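Local coordinates for magnesium transport protein CorA (Methanocaldococcus jannaschii, PDB 4EGW) that mediates magnesium influx across the cell membrane as a homopentamer that is active when cytoplasmic magnesium is low and inactive when it is high, at residues I51-D57 with L122-S128; L77-E83 with T112-Y117; L97-K101 with N216-L220. All blocks are in the same frame, centred on the assembly; numbering follows the deposited sequence.

Contact 1. Residues I51-D57 with L122-S128; sequences IWIDCYD and LLLTIHS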
ATOM      1  N   ILE A  51       2.657  -7.178  25.393  1.00 62.51           N
ATOM      2  CA  ILE A  51       3.665  -6.125  25.371  1.00 57.29           C
ATOM      3  C   ILE A  51       4.443  -6.272  24.079  1.00 55.67           C
ATOM      4  O   ILE A  51       4.817  -7.379  23.690  1.00 55.04           O
ATOM      5  CB  ILE A  51       4.656  -6.218  26.551  1.00 55.78           C
ATOM      6  CG1 ILE A  51       3.919  -6.238  27.890  1.00 58.73           C
ATOM      7  CG2 ILE A  51       5.664  -5.072  26.509  1.00 51.26           C
ATOM      8  CD1 ILE A  51       3.562  -7.633  28.364  1.00 62.15           C
ATOM      9  N   TRP A  52       4.679  -5.156  23.404  1.00 63.18           N
ATOM     10  CA  TRP A  52       5.481  -5.183  22.194  1.00 70.45           C
ATOM     11  C   TRP A  52       6.804  -4.482  22.446  1.00 73.52           C
ATOM     12  O   TRP A  52       6.846  -3.265  22.628  1.00 78.17           O
ATOM     13  CB  TRP A  52       4.747  -4.517  21.027  1.00 68.29           C
ATOM     14  CG  TRP A  52       5.552  -4.517  19.764  1.00 64.84           C
ATOM     15  CD1 TRP A  52       6.649  -5.280  19.497  1.00 61.17           C
ATOM     16  CD2 TRP A  52       5.333  -3.707  18.600  1.00 62.17           C
ATOM     17  NE1 TRP A  52       7.122  -5.002  18.240  1.00 61.48           N
ATOM     18  CE2 TRP A  52       6.331  -4.041  17.666  1.00 57.97           C
ATOM     19  CE3 TRP A  52       4.386  -2.739  18.256  1.00 64.19           C
ATOM     20  CZ2 TRP A  52       6.413  -3.442  16.409  1.00 52.26           C
ATOM     21  CZ3 TRP A  52       4.472  -2.141  17.005  1.00 63.44           C
ATOM     22  CH2 TRP A  52       5.480  -2.497  16.097  1.00 51.56           C
ATOM     23  N   ILE A  53       7.880  -5.260  22.465  1.00 70.50           N
ATOM     24  CA  ILE A  53       9.216  -4.693  22.552  1.00 68.48           C
ATOM     25  C   ILE A  53       9.877  -4.759  21.185  1.00 66.36           C
ATOM     26  O   ILE A  53      10.041  -5.834  20.608  1.00 61.40           O
ATOM     27  CB  ILE A  53      10.094  -5.431  23.582  1.00 65.95           C
ATOM     28  CG1 ILE A  53       9.396  -5.471  24.936  1.00 64.98           C
ATOM     29  CG2 ILE A  53      11.464  -4.764  23.708  1.00 64.26           C
ATOM     30  CD1 ILE A  53      10.261  -6.036  26.025  1.00 65.22           C
ATOM     31  N   ASP A  54      10.225  -3.598  20.649  1.00 70.20           N
ATOM     32  CA  ASP A  54      10.999  -3.550  19.422  1.00 68.00           C
ATOM     33  C   ASP A  54      12.404  -3.124  19.771  1.00 61.45           C
ATOM     34  O   ASP A  54      12.623  -2.073  20.376  1.00 62.33           O
ATOM     35  CB  ASP A  54      10.392  -2.576  18.419  1.00 74.98           C
ATOM     36  CG  ASP A  54      11.207  -2.476  17.150  1.00 75.44           C
ATOM     37  OD1 ASP A  54      11.188  -3.446  16.369  1.00 72.85           O
ATOM     38  OD2 ASP A  54      11.861  -1.432  16.933  1.00 78.09           O
ATOM     39  N   CYS A  55      13.360  -3.960  19.407  1.00 59.38           N
ATOM     40  CA  CYS A  55      14.741  -3.657  19.704  1.00 57.42           C
ATOM     41  C   CYS A  55      15.522  -3.422  18.421  1.00 52.63           C
ATOM     42  O   CYS A  55      15.815  -4.358  17.667  1.00 39.15           O
ATOM     43  CB  CYS A  55      15.365  -4.796  20.497  1.00 56.81           C
ATOM     44  SG  CYS A  55      17.069  -4.481  20.899  1.00 59.30           S
ATOM     45  N   TYR A  56      15.890  -2.166  18.194  1.00 53.11           N
ATOM     46  CA  TYR A  56      16.580  -1.813  16.970  1.00 50.36           C
ATOM     47  C   TYR A  56      18.075  -1.657  17.216  1.00 48.95           C
ATOM     48  O   TYR A  56      18.502  -0.701  17.861  1.00 48.26           O
ATOM     49  CB  TYR A  56      16.003  -0.508  16.408  1.00 54.96           C
ATOM     50  CG  TYR A  56      16.789   0.048  15.236  1.00 57.60           C
ATOM     51  CD1 TYR A  56      17.533  -0.793  14.418  1.00 55.72           C
ATOM     52  CD2 TYR A  56      16.797   1.411  14.956  1.00 56.63           C
ATOM     53  CE1 TYR A  56      18.259  -0.301  13.357  1.00 56.64           C
ATOM     54  CE2 TYR A  56      17.520   1.913  13.885  1.00 56.94           C
ATOM     55  CZ  TYR A  56      18.253   1.049  13.090  1.00 57.27           C
ATOM     56  OH  TYR A  56      18.990   1.522  12.021  1.00 59.58           O
ATOM     57  N   ASP A  57      18.861  -2.600  16.699  1.00 47.45           N
ATOM     58  CA  ASP A  57      20.311  -2.441  16.599  1.00 52.80           C
ATOM     59  C   ASP A  57      20.992  -2.149  17.938  1.00 61.56           C
ATOM     60  O   ASP A  57      21.704  -1.152  18.066  1.00 64.83           O
ATOM     61  CB  ASP A  57      20.607  -1.311  15.605  1.00 53.37           C
ATOM     62  CG  ASP A  57      22.053  -1.275  15.154  1.00 53.22           C
ATOM     63  OD1 ASP A  57      22.646  -2.360  14.940  1.00 56.28           O
ATOM     64  OD2 ASP A  57      22.587  -0.152  15.004  1.00 50.37           O
ATOM     65  N   LEU A 122       4.404 -11.699  25.272  1.00 44.28           N
ATOM     66  CA  LEU A 122       5.385 -10.762  24.726  1.00 42.39           C
ATOM     67  C   LEU A 122       5.782 -10.987  23.269  1.00 46.68           C
ATOM     68  O   LEU A 122       6.433 -11.979  22.941  1.00 51.79           O
ATOM     69  CB  LEU A 122       6.651 -10.760  25.572  1.00 50.96           C
ATOM     70  CG  LEU A 122       7.849 -10.142  24.841  1.00 52.29           C
ATOM     71  CD1 LEU A 122       7.573  -8.699  24.459  1.00 52.99           C
ATOM     72  CD2 LEU A 122       9.102 -10.230  25.699  1.00 54.27           C
ATOM     73  N   LEU A 123       5.416 -10.041  22.406  1.00 47.00           N
ATOM     74  CA  LEU A 123       5.891 -10.021  21.025  1.00 39.68           C
ATOM     75  C   LEU A 123       7.099  -9.094  20.973  1.00 48.18           C
ATOM     76  O   LEU A 123       6.960  -7.878  21.110  1.00 53.37           O
ATOM     77  CB  LEU A 123       4.790  -9.480  20.108  1.00 35.28           C
ATOM     78  CG  LEU A 123       4.872  -9.524  18.573  1.00 38.29           C
ATOM     79  CD1 LEU A 123       6.099  -8.811  18.007  1.00 33.03           C
ATOM     80  CD2 LEU A 123       4.798 -10.938  18.046  1.00 38.93           C
ATOM     81  N   LEU A 124       8.281  -9.666  20.762  1.00 46.51           N
ATOM     82  CA  LEU A 124       9.491  -8.884  20.599  1.00 46.70           C
ATOM     83  C   LEU A 124       9.901  -8.902  19.138  1.00 45.48           C
ATOM     84  O   LEU A 124      10.044  -9.970  18.545  1.00 44.56           O
ATOM     85  CB  LEU A 124      10.627  -9.447  21.460  1.00 50.24           C
ATOM     86  CG  LEU A 124      12.052  -8.980  21.101  1.00 51.01           C
ATOM     87  CD1 LEU A 124      12.227  -7.486  21.268  1.00 50.48           C
ATOM     88  CD2 LEU A 124      13.147  -9.717  21.891  1.00 47.61           C
ATOM     89  N   THR A 125      10.066  -7.715  18.563  1.00 47.93           N
ATOM     90  CA  THR A 125      10.582  -7.566  17.209  1.00 46.87           C
ATOM     91  C   THR A 125      11.990  -7.055  17.309  1.00 50.19           C
ATOM     92  O   THR A 125      12.223  -5.955  17.798  1.00 56.07           O
ATOM     93  CB  THR A 125       9.823  -6.511  16.409  1.00 41.93           C
ATOM     94  OG1 THR A 125       9.875  -5.259  17.109  1.00 40.12           O
ATOM     95  CG2 THR A 125       8.376  -6.923  16.206  1.00 42.83           C
ATOM     96  N   ILE A 126      12.936  -7.847  16.833  1.00 53.12           N
ATOM     97  CA  ILE A 126      14.327  -7.466  16.942  1.00 54.10           C
ATOM     98  C   ILE A 126      14.979  -7.343  15.560  1.00 57.58           C
ATOM     99  O   ILE A 126      14.913  -8.264  14.731  1.00 53.25           O
ATOM    100  CB  ILE A 126      15.090  -8.451  17.847  1.00 53.23           C
ATOM    101  CG1 ILE A 126      16.521  -7.970  18.069  1.00 60.03           C
ATOM    102  CG2 ILE A 126      15.045  -9.865  17.279  1.00 47.25           C
ATOM    103  CD1 ILE A 126      16.850  -7.776  19.530  1.00 63.59           C
ATOM    104  N   HIS A 127      15.584  -6.186  15.310  1.00 55.03           N
ATOM    105  CA  HIS A 127      16.217  -5.938  14.029  1.00 47.18           C
ATOM    106  C   HIS A 127      17.483  -5.114  14.155  1.00 52.84           C
ATOM    107  O   HIS A 127      17.542  -4.171  14.940  1.00 61.02           O
ATOM    108  CB  HIS A 127      15.238  -5.273  13.057  1.00 43.43           C
ATOM    109  CG  HIS A 127      14.555  -4.057  13.601  1.00 49.40           C
ATOM    110  ND1 HIS A 127      14.857  -2.780  13.173  1.00 52.75           N
ATOM    111  CD2 HIS A 127      13.563  -3.920  14.513  1.00 51.23           C
ATOM    112  CE1 HIS A 127      14.092  -1.910  13.808  1.00 49.94           C
ATOM    113  NE2 HIS A 127      13.296  -2.575  14.626  1.00 51.21           N
ATOM    114  N   SER A 128      18.503  -5.497  13.392  1.00 48.03           N
ATOM    115  CA  SER A 128      19.734  -4.727  13.292  1.00 55.96           C
ATOM    116  C   SER A 128      19.635  -3.548  12.322  1.00 67.22           C
ATOM    117  O   SER A 128      20.358  -2.559  12.458  1.00 77.64           O
ATOM    118  CB  SER A 128      20.900  -5.631  12.909  1.00 59.62           C
ATOM    119  OG  SER A 128      21.135  -6.590  13.927  1.00 63.88           O
TER
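Strands 51-56 and 122-127 are parallel neighbours in the mixed sheet of the cytoplasmic domain, and their paired residues Trp52-Leu123, Asp54-Thr125 and Tyr56-His127 share one face. The backbone bonding follows the usual parallel pattern, with Cys55 N reaching Thr125 O at 2.8 Å and His127 N reaching Cys55 O at 3.0 Å. A polar chain runs over this face. Trp52, its CG anti to the backbone N (chi1 180°), sends NE1 to Thr125 OG1 at 3.0 Å, while its CD1 lies beside Leu123 CD1. Thr125 OG1 in turn donates to Asp54 OD1, although the modelled separation is too short to be trusted. The same carboxylate meets the edge of the His127 ring: NE2 donates to the syn lone pair of Asp54 OD2 at 2.9 Å, at an N-H...O angle of 157°, and only weakly to OD1. Tyr56 CA sits over a face of that imidazole, 4.1 Å from the ring centroid in a CH-pi contact. On the reverse face the contacts are apolar. Leu122 CD1 touches Ile53 CG1 at 3.7 Å, and Ile126 CD1 meets Cys55 CB at 3.5 Å. Helices 132-143 and 156-186 pack on the polar side, through residues such as Ile134 and Ile161. Because His127 ND1 bonds to Asp129 O while NE2 faces a buried carboxylate, the surroundings are likely to favour an imidazole protonated on both nitrogens, whose positive charge could then partly offset that of Asp54.

Contact 2. Residues L77-E83 with T112-Y117; sequences LQIGLDE and TSLGIY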
ATOM      1  N   LEU A  77      18.728 -14.529  21.055  1.00 54.31           N
ATOM      2  CA  LEU A  77      18.265 -13.228  20.578  1.00 53.51           C
ATOM      3  C   LEU A  77      19.135 -12.752  19.417  1.00 49.74           C
ATOM      4  O   LEU A  77      18.703 -11.966  18.554  1.00 41.69           O
ATOM      5  CB  LEU A  77      18.275 -12.193  21.705  1.00 49.63           C
ATOM      6  CG  LEU A  77      17.308 -12.419  22.863  1.00 51.78           C
ATOM      7  CD1 LEU A  77      17.397 -11.259  23.842  1.00 53.81           C
ATOM      8  CD2 LEU A  77      15.889 -12.588  22.359  1.00 51.56           C
ATOM      9  N   GLN A  78      20.367 -13.245  19.404  1.00 49.67           N
ATOM     10  CA  GLN A  78      21.321 -12.892  18.368  1.00 50.19           C
ATOM     11  C   GLN A  78      20.880 -13.416  16.998  1.00 59.43           C
ATOM     12  O   GLN A  78      21.287 -12.891  15.955  1.00 58.61           O
ATOM     13  CB  GLN A  78      22.718 -13.369  18.752  1.00 47.05           C
ATOM     14  CG  GLN A  78      23.421 -12.424  19.730  1.00 51.63           C
ATOM     15  CD  GLN A  78      24.585 -13.076  20.463  1.00 66.90           C
ATOM     16  OE1 GLN A  78      24.680 -14.306  20.532  1.00 79.57           O
ATOM     17  NE2 GLN A  78      25.481 -12.250  21.019  1.00 63.18           N
ATOM     18  N   ILE A  79      20.034 -14.441  17.001  1.00 64.47           N
ATOM     19  CA  ILE A  79      19.395 -14.869  15.769  1.00 64.48           C
ATOM     20  C   ILE A  79      18.726 -13.645  15.163  1.00 60.64           C
ATOM     21  O   ILE A  79      18.945 -13.323  13.995  1.00 62.69           O
ATOM     22  CB  ILE A  79      18.311 -15.946  16.006  1.00 64.79           C
ATOM     23  CG1 ILE A  79      18.784 -17.000  17.006  1.00 66.72           C
ATOM     24  CG2 ILE A  79      17.928 -16.608  14.691  1.00 63.66           C
ATOM     25  CD1 ILE A  79      17.694 -17.989  17.392  1.00 68.28           C
ATOM     26  N   GLY A  80      17.924 -12.960  15.977  1.00 55.52           N
ATOM     27  CA  GLY A  80      17.134 -11.828  15.523  1.00 54.69           C
ATOM     28  C   GLY A  80      17.915 -10.705  14.863  1.00 55.47           C
ATOM     29  O   GLY A  80      17.450 -10.091  13.908  1.00 54.59           O
ATOM     30  N   LEU A  81      19.113 -10.440  15.364  1.00 60.34           N
ATOM     31  CA  LEU A  81      19.921  -9.333  14.864  1.00 56.64           C
ATOM     32  C   LEU A  81      20.750  -9.707  13.646  1.00 59.90           C
ATOM     33  O   LEU A  81      21.545  -8.897  13.169  1.00 60.65           O
ATOM     34  CB  LEU A  81      20.841  -8.797  15.955  1.00 57.77           C
ATOM     35  CG  LEU A  81      20.137  -7.963  17.013  1.00 63.26           C
ATOM     36  CD1 LEU A  81      21.130  -7.545  18.057  1.00 66.49           C
ATOM     37  CD2 LEU A  81      19.478  -6.751  16.380  1.00 65.24           C
ATOM     38  N   ASP A  82      20.602 -10.937  13.161  1.00 61.07           N
ATOM     39  CA  ASP A  82      21.301 -11.338  11.944  1.00 58.38           C
ATOM     40  C   ASP A  82      20.383 -11.020  10.775  1.00 54.75           C
ATOM     41  O   ASP A  82      19.291 -11.572  10.654  1.00 58.04           O
ATOM     42  CB  ASP A  82      21.682 -12.824  11.978  1.00 63.58           C
ATOM     43  CG  ASP A  82      22.685 -13.205  10.890  1.00 68.65           C
ATOM     44  OD1 ASP A  82      22.810 -12.470   9.886  1.00 69.33           O
ATOM     45  OD2 ASP A  82      23.346 -14.255  11.036  1.00 70.82           O
ATOM     46  N   GLU A  83      20.821 -10.095   9.932  1.00 54.94           N
ATOM     47  CA  GLU A  83      19.976  -9.612   8.856  1.00 58.99           C
ATOM     48  C   GLU A  83      20.165 -10.439   7.592  1.00 59.52           C
ATOM     49  O   GLU A  83      19.480 -10.217   6.591  1.00 62.28           O
ATOM     50  CB  GLU A  83      20.201  -8.116   8.593  1.00 64.62           C
ATOM     51  CG  GLU A  83      21.630  -7.723   8.239  1.00 67.60           C
ATOM     52  CD  GLU A  83      22.391  -7.145   9.419  1.00 73.01           C
ATOM     53  OE1 GLU A  83      22.759  -5.951   9.364  1.00 75.85           O
ATOM     54  OE2 GLU A  83      22.626  -7.885  10.401  1.00 73.18           O
ATOM     55  N   THR A 112      16.172  -7.049   4.420  1.00 37.38           N
ATOM     56  CA  THR A 112      16.937  -7.258   5.632  1.00 39.50           C
ATOM     57  C   THR A 112      16.072  -8.046   6.615  1.00 41.97           C
ATOM     58  O   THR A 112      14.860  -7.854   6.685  1.00 35.79           O
ATOM     59  CB  THR A 112      17.309  -5.901   6.264  1.00 46.61           C
ATOM     60  OG1 THR A 112      18.336  -6.071   7.259  1.00 51.46           O
ATOM     61  CG2 THR A 112      16.078  -5.263   6.903  1.00 44.76           C
ATOM     62  N   SER A 113      16.697  -8.935   7.376  1.00 47.27           N
ATOM     63  CA  SER A 113      15.951  -9.805   8.274  1.00 41.55           C
ATOM     64  C   SER A 113      15.723  -9.222   9.658  1.00 44.89           C
ATOM     65  O   SER A 113      16.568  -8.513  10.228  1.00 41.09           O
ATOM     66  CB  SER A 113      16.617 -11.178   8.382  1.00 43.97           C
ATOM     67  OG  SER A 113      16.424 -11.930   7.195  1.00 46.85           O
ATOM     68  N   LEU A 114      14.550  -9.515  10.193  1.00 47.02           N
ATOM     69  CA  LEU A 114      14.282  -9.239  11.586  1.00 40.43           C
ATOM     70  C   LEU A 114      13.791 -10.504  12.241  1.00 31.08           C
ATOM     71  O   LEU A 114      13.093 -11.304  11.620  1.00 28.52           O
ATOM     72  CB  LEU A 114      13.255  -8.119  11.749  1.00 48.65           C
ATOM     73  CG  LEU A 114      11.934  -8.115  10.980  1.00 47.96           C
ATOM     74  CD1 LEU A 114      11.613  -9.450  10.378  1.00 54.35           C
ATOM     75  CD2 LEU A 114      10.814  -7.663  11.902  1.00 45.73           C
ATOM     76  N   GLY A 115      14.235 -10.724  13.470  1.00 33.45           N
ATOM     77  CA  GLY A 115      13.656 -11.753  14.298  1.00 42.00           C
ATOM     78  C   GLY A 115      12.440 -11.234  15.035  1.00 47.79           C
ATOM     79  O   GLY A 115      12.417 -10.096  15.521  1.00 46.85           O
ATOM     80  N   ILE A 116      11.446 -12.097  15.168  1.00 46.32           N
ATOM     81  CA  ILE A 116      10.287 -11.784  15.969  1.00 50.43           C
ATOM     82  C   ILE A 116      10.087 -12.923  16.947  1.00 56.05           C
ATOM     83  O   ILE A 116       9.738 -14.034  16.547  1.00 63.23           O
ATOM     84  CB  ILE A 116       9.061 -11.721  15.075  1.00 54.49           C
ATOM     85  CG1 ILE A 116       9.198 -10.556  14.097  1.00 53.91           C
ATOM     86  CG2 ILE A 116       7.793 -11.634  15.910  1.00 59.20           C
ATOM     87  CD1 ILE A 116       8.080 -10.486  13.090  1.00 56.54           C
ATOM     88  N   TYR A 117      10.280 -12.657  18.231  1.00 50.17           N
ATOM     89  CA  TYR A 117      10.127 -13.712  19.220  1.00 46.20           C
ATOM     90  C   TYR A 117       8.799 -13.540  19.937  1.00 50.54           C
ATOM     91  O   TYR A 117       8.404 -12.425  20.273  1.00 56.76           O
ATOM     92  CB  TYR A 117      11.269 -13.680  20.236  1.00 44.73           C
ATOM     93  CG  TYR A 117      12.661 -13.813  19.654  1.00 47.63           C
ATOM     94  CD1 TYR A 117      13.142 -12.890  18.740  1.00 50.28           C
ATOM     95  CD2 TYR A 117      13.508 -14.839  20.049  1.00 52.10           C
ATOM     96  CE1 TYR A 117      14.415 -12.990  18.219  1.00 51.93           C
ATOM     97  CE2 TYR A 117      14.789 -14.950  19.536  1.00 56.05           C
ATOM     98  CZ  TYR A 117      15.239 -14.020  18.620  1.00 58.41           C
ATOM     99  OH  TYR A 117      16.512 -14.117  18.088  1.00 61.45           O
TER
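Tyr117 leaves its strand with CG beside the backbone N and anti to the carbonyl carbon (chi1 -58°), which stands the ring up against the weakly bonded helical turn at 77-80. Leu77 has the same kind of first torsion (chi1 -66°), and it lays CD2 over one face of that ring, 4.0 Å from the centroid and displaced toward the rim, as a CH-pi contact. Gly80 N comes in at the ring's edge and donates to Tyr117 OH at 2.8 Å, in a bent bond. The hydroxyl is also bonded to Asp76 O, and Ile79 CB lies 3.3 Å from Tyr117 OH. At Gly80 and Gly115 the backbones almost touch, the two CA atoms being 3.7 Å apart, and so close an approach relies on both residues lacking a side chain. It allows a weak bond of 3.3 Å from Gly115 N to Gly80 O. Farther on, Ser113 N donates to Glu83 O at 3.2 Å from well off the C=O direction, and Lys101 NZ binds that oxygen too. Thr112 OG1, held by Asp129 OD2, rests against Glu83 CB at 3.1 Å. Putting a phenylalanine in place of Tyr117 would probably keep the face for Leu77 but take from Gly80 N and Asp76 O the hydroxyl that joins them. Two glycines and one buried phenol thus let a helical turn dock directly on a strand, its backbone polar groups being used as the ties.

Contact 3. Residues L97-K101 with N216-L220; sequences LIIYK and NRDVL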
ATOM      1  N   LEU A  97       9.781 -18.052  17.452  1.00 62.74           N
ATOM      2  CA  LEU A  97      10.659 -17.202  16.652  1.00 58.29           C
ATOM      3  C   LEU A  97      10.252 -17.145  15.195  1.00 54.93           C
ATOM      4  O   LEU A  97      10.156 -18.173  14.526  1.00 54.39           O
ATOM      5  CB  LEU A  97      12.127 -17.648  16.752  1.00 59.29           C
ATOM      6  CG  LEU A  97      13.139 -16.876  15.881  1.00 56.24           C
ATOM      7  CD1 LEU A  97      13.143 -15.386  16.195  1.00 55.96           C
ATOM      8  CD2 LEU A  97      14.544 -17.435  16.024  1.00 53.39           C
ATOM      9  N   ILE A  98      10.020 -15.929  14.708  1.00 54.51           N
ATOM     10  CA  ILE A  98       9.838 -15.703  13.284  1.00 48.64           C
ATOM     11  C   ILE A  98      10.935 -14.794  12.764  1.00 46.18           C
ATOM     12  O   ILE A  98      11.160 -13.696  13.277  1.00 50.37           O
ATOM     13  CB  ILE A  98       8.468 -15.071  12.935  1.00 51.81           C
ATOM     14  CG1 ILE A  98       7.329 -15.740  13.717  1.00 53.33           C
ATOM     15  CG2 ILE A  98       8.230 -15.125  11.411  1.00 46.34           C
ATOM     16  CD1 ILE A  98       7.143 -15.203  15.118  1.00 55.23           C
ATOM     17  N   ILE A  99      11.634 -15.287  11.758  1.00 45.48           N
ATOM     18  CA  ILE A  99      12.552 -14.484  10.986  1.00 51.27           C
ATOM     19  C   ILE A  99      11.747 -14.016   9.787  1.00 52.88           C
ATOM     20  O   ILE A  99      10.953 -14.774   9.224  1.00 56.90           O
ATOM     21  CB  ILE A  99      13.765 -15.327  10.501  1.00 35.55           C
ATOM     22  CG1 ILE A  99      14.464 -16.012  11.691  1.00 30.97           C
ATOM     23  CG2 ILE A  99      14.738 -14.470   9.669  1.00 32.67           C
ATOM     24  CD1 ILE A  99      14.955 -15.056  12.761  1.00 28.44           C
ATOM     25  N   TYR A 100      11.923 -12.766   9.395  1.00 45.72           N
ATOM     26  CA  TYR A 100      11.162 -12.274   8.273  1.00 36.88           C
ATOM     27  C   TYR A 100      11.986 -11.267   7.506  1.00 44.03           C
ATOM     28  O   TYR A 100      12.802 -10.558   8.092  1.00 46.08           O
ATOM     29  CB  TYR A 100       9.888 -11.633   8.785  1.00 35.59           C
ATOM     30  CG  TYR A 100       8.712 -11.794   7.870  1.00 39.07           C
ATOM     31  CD1 TYR A 100       8.030 -12.996   7.795  1.00 41.28           C
ATOM     32  CD2 TYR A 100       8.275 -10.737   7.084  1.00 44.64           C
ATOM     33  CE1 TYR A 100       6.941 -13.144   6.959  1.00 47.80           C
ATOM     34  CE2 TYR A 100       7.189 -10.872   6.248  1.00 48.66           C
ATOM     35  CZ  TYR A 100       6.521 -12.076   6.188  1.00 49.78           C
ATOM     36  OH  TYR A 100       5.437 -12.206   5.349  1.00 53.32           O
ATOM     37  N   LYS A 101      11.793 -11.222   6.191  1.00 48.16           N
ATOM     38  CA  LYS A 101      12.508 -10.271   5.347  1.00 44.80           C
ATOM     39  C   LYS A 101      11.669  -9.036   5.060  1.00 42.80           C
ATOM     40  O   LYS A 101      10.589  -9.118   4.472  1.00 39.90           O
ATOM     41  CB  LYS A 101      12.940 -10.911   4.028  1.00 44.14           C
ATOM     42  CG  LYS A 101      14.153 -11.812   4.147  1.00 46.27           C
ATOM     43  CD  LYS A 101      15.463 -11.056   4.020  1.00 32.81           C
ATOM     44  CE  LYS A 101      16.603 -11.985   4.301  1.00 28.29           C
ATOM     45  NZ  LYS A 101      17.876 -11.243   4.175  1.00 43.03           N
ATOM     46  N   ASN A 216       9.515 -15.115   2.872  1.00 53.07           N
ATOM     47  CA  ASN A 216       8.391 -14.630   3.659  1.00 43.89           C
ATOM     48  C   ASN A 216       7.182 -15.500   3.402  1.00 47.44           C
ATOM     49  O   ASN A 216       6.495 -15.925   4.329  1.00 50.22           O
ATOM     50  CB  ASN A 216       8.031 -13.209   3.244  1.00 40.79           C
ATOM     51  CG  ASN A 216       8.910 -12.166   3.884  1.00 36.63           C
ATOM     52  OD1 ASN A 216       9.861 -12.489   4.595  1.00 31.30           O
ATOM     53  ND2 ASN A 216       8.596 -10.893   3.632  1.00 37.22           N
ATOM     54  N   ARG A 217       6.939 -15.755   2.118  1.00 46.71           N
ATOM     55  CA  ARG A 217       5.757 -16.467   1.655  1.00 44.61           C
ATOM     56  C   ARG A 217       5.547 -17.748   2.423  1.00 51.14           C
ATOM     57  O   ARG A 217       4.457 -18.022   2.924  1.00 56.33           O
ATOM     58  CB  ARG A 217       5.910 -16.812   0.181  1.00 47.42           C
ATOM     59  CG  ARG A 217       4.767 -17.654  -0.368  1.00 56.02           C
ATOM     60  CD  ARG A 217       5.136 -18.226  -1.723  1.00 57.21           C
ATOM     61  NE  ARG A 217       6.237 -19.173  -1.598  1.00 59.60           N
ATOM     62  CZ  ARG A 217       6.991 -19.585  -2.609  1.00 61.76           C
ATOM     63  NH1 ARG A 217       6.770 -19.125  -3.834  1.00 66.31           N
ATOM     64  NH2 ARG A 217       7.969 -20.457  -2.395  1.00 58.39           N
ATOM     65  N   ASP A 218       6.607 -18.538   2.504  1.00 53.68           N
ATOM     66  CA  ASP A 218       6.551 -19.816   3.189  1.00 57.17           C
ATOM     67  C   ASP A 218       6.268 -19.611   4.671  1.00 57.09           C
ATOM     68  O   ASP A 218       5.401 -20.272   5.231  1.00 60.93           O
ATOM     69  CB  ASP A 218       7.841 -20.603   2.957  1.00 63.09           C
ATOM     70  CG  ASP A 218       7.975 -21.085   1.514  1.00 71.25           C
ATOM     71  OD1 ASP A 218       6.938 -21.440   0.904  1.00 74.08           O
ATOM     72  OD2 ASP A 218       9.111 -21.105   0.986  1.00 73.48           O
ATOM     73  N   VAL A 219       6.966 -18.666   5.295  1.00 51.61           N
ATOM     74  CA  VAL A 219       6.688 -18.326   6.680  1.00 49.56           C
ATOM     75  C   VAL A 219       5.181 -18.151   6.852  1.00 50.25           C
ATOM     76  O   VAL A 219       4.575 -18.750   7.739  1.00 43.27           O
ATOM     77  CB  VAL A 219       7.392 -17.019   7.083  1.00 50.98           C
ATOM     78  CG1 VAL A 219       6.752 -16.426   8.325  1.00 45.18           C
ATOM     79  CG2 VAL A 219       8.895 -17.252   7.280  1.00 54.56           C
ATOM     80  N   LEU A 220       4.576 -17.365   5.965  1.00 53.65           N
ATOM     81  CA  LEU A 220       3.139 -17.116   6.003  1.00 52.34           C
ATOM     82  C   LEU A 220       2.312 -18.362   5.685  1.00 59.86           C
ATOM     83  O   LEU A 220       1.225 -18.548   6.236  1.00 62.19           O
ATOM     84  CB  LEU A 220       2.763 -15.978   5.058  1.00 43.45           C
ATOM     85  CG  LEU A 220       3.295 -14.610   5.467  1.00 36.87           C
ATOM     86  CD1 LEU A 220       3.099 -13.591   4.359  1.00 34.98           C
ATOM     87  CD2 LEU A 220       2.617 -14.164   6.748  1.00 35.58           C
TER
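Asn216 lays its side-chain amide on the ring of Tyr100, the two planes 17° apart, with OD1 3.3 Å above the ring and ND2 3.0 Å from Tyr100 CE2. From that position the amide clasps the backbone of the next residue. Lys101 N donates to Asn216 OD1 at 2.8 Å and Asn216 ND2 donates to Lys101 O, also at 2.8 Å; each bond is nearly straight, lies in the carbonyl plane of its acceptor and uses a lone pair there. The torsions suit this grip: Asn216 CG is anti to its carbonyl carbon (chi1 -82°), and chi2 near zero presents both amide atoms to the strand. One turn on, Val219 CG1 meets the ring at its edge, 3.6 Å from Tyr100 CE1, and also touches Ile98 CG2 at 3.7 Å. Leu220 CG packs near Tyr100 CZ. The helical bond from Leu220 N to Asn216 O ties this turn together, and Lys101 O has a second partner in Tyr169 OH. Along the strand, Leu97 and Ile99 pair with Glu90 and Arg88 of the outermost strand, 88-90, which is consistent with the asparagine amide standing in for a further strand residue opposite Lys101. The axis of 216-220 runs at 144° to that of 97-101 and comes within 8.6 Å of it, while Leu162 and Ile165 of helix 156-186 pack on Tyr100 and Thr246 of helix 233-270 touches Leu220.

The three contacts step across one mixed sheet. Contact 1 joins strands 51-56 and 122-127, contact 2 uses the adjoining strand 110-119, and contact 3 the next, 96-104. Centres of contacts 1 and 2 are about 9 Å apart, those of 2 and 3 about 11 Å, and those of 1 and 3 about 16 Å. Ile126 N bonds Gly115 O between the first two, and Tyr100 N bonds Leu114 O between the last two. In chain order, both segments of contact 2 fall between those of contact 1, whereas contact 3 alternates with each. Its second segment, on helix 193-225, couples the cytoplasmic sheet to the long helices that follow in the chain.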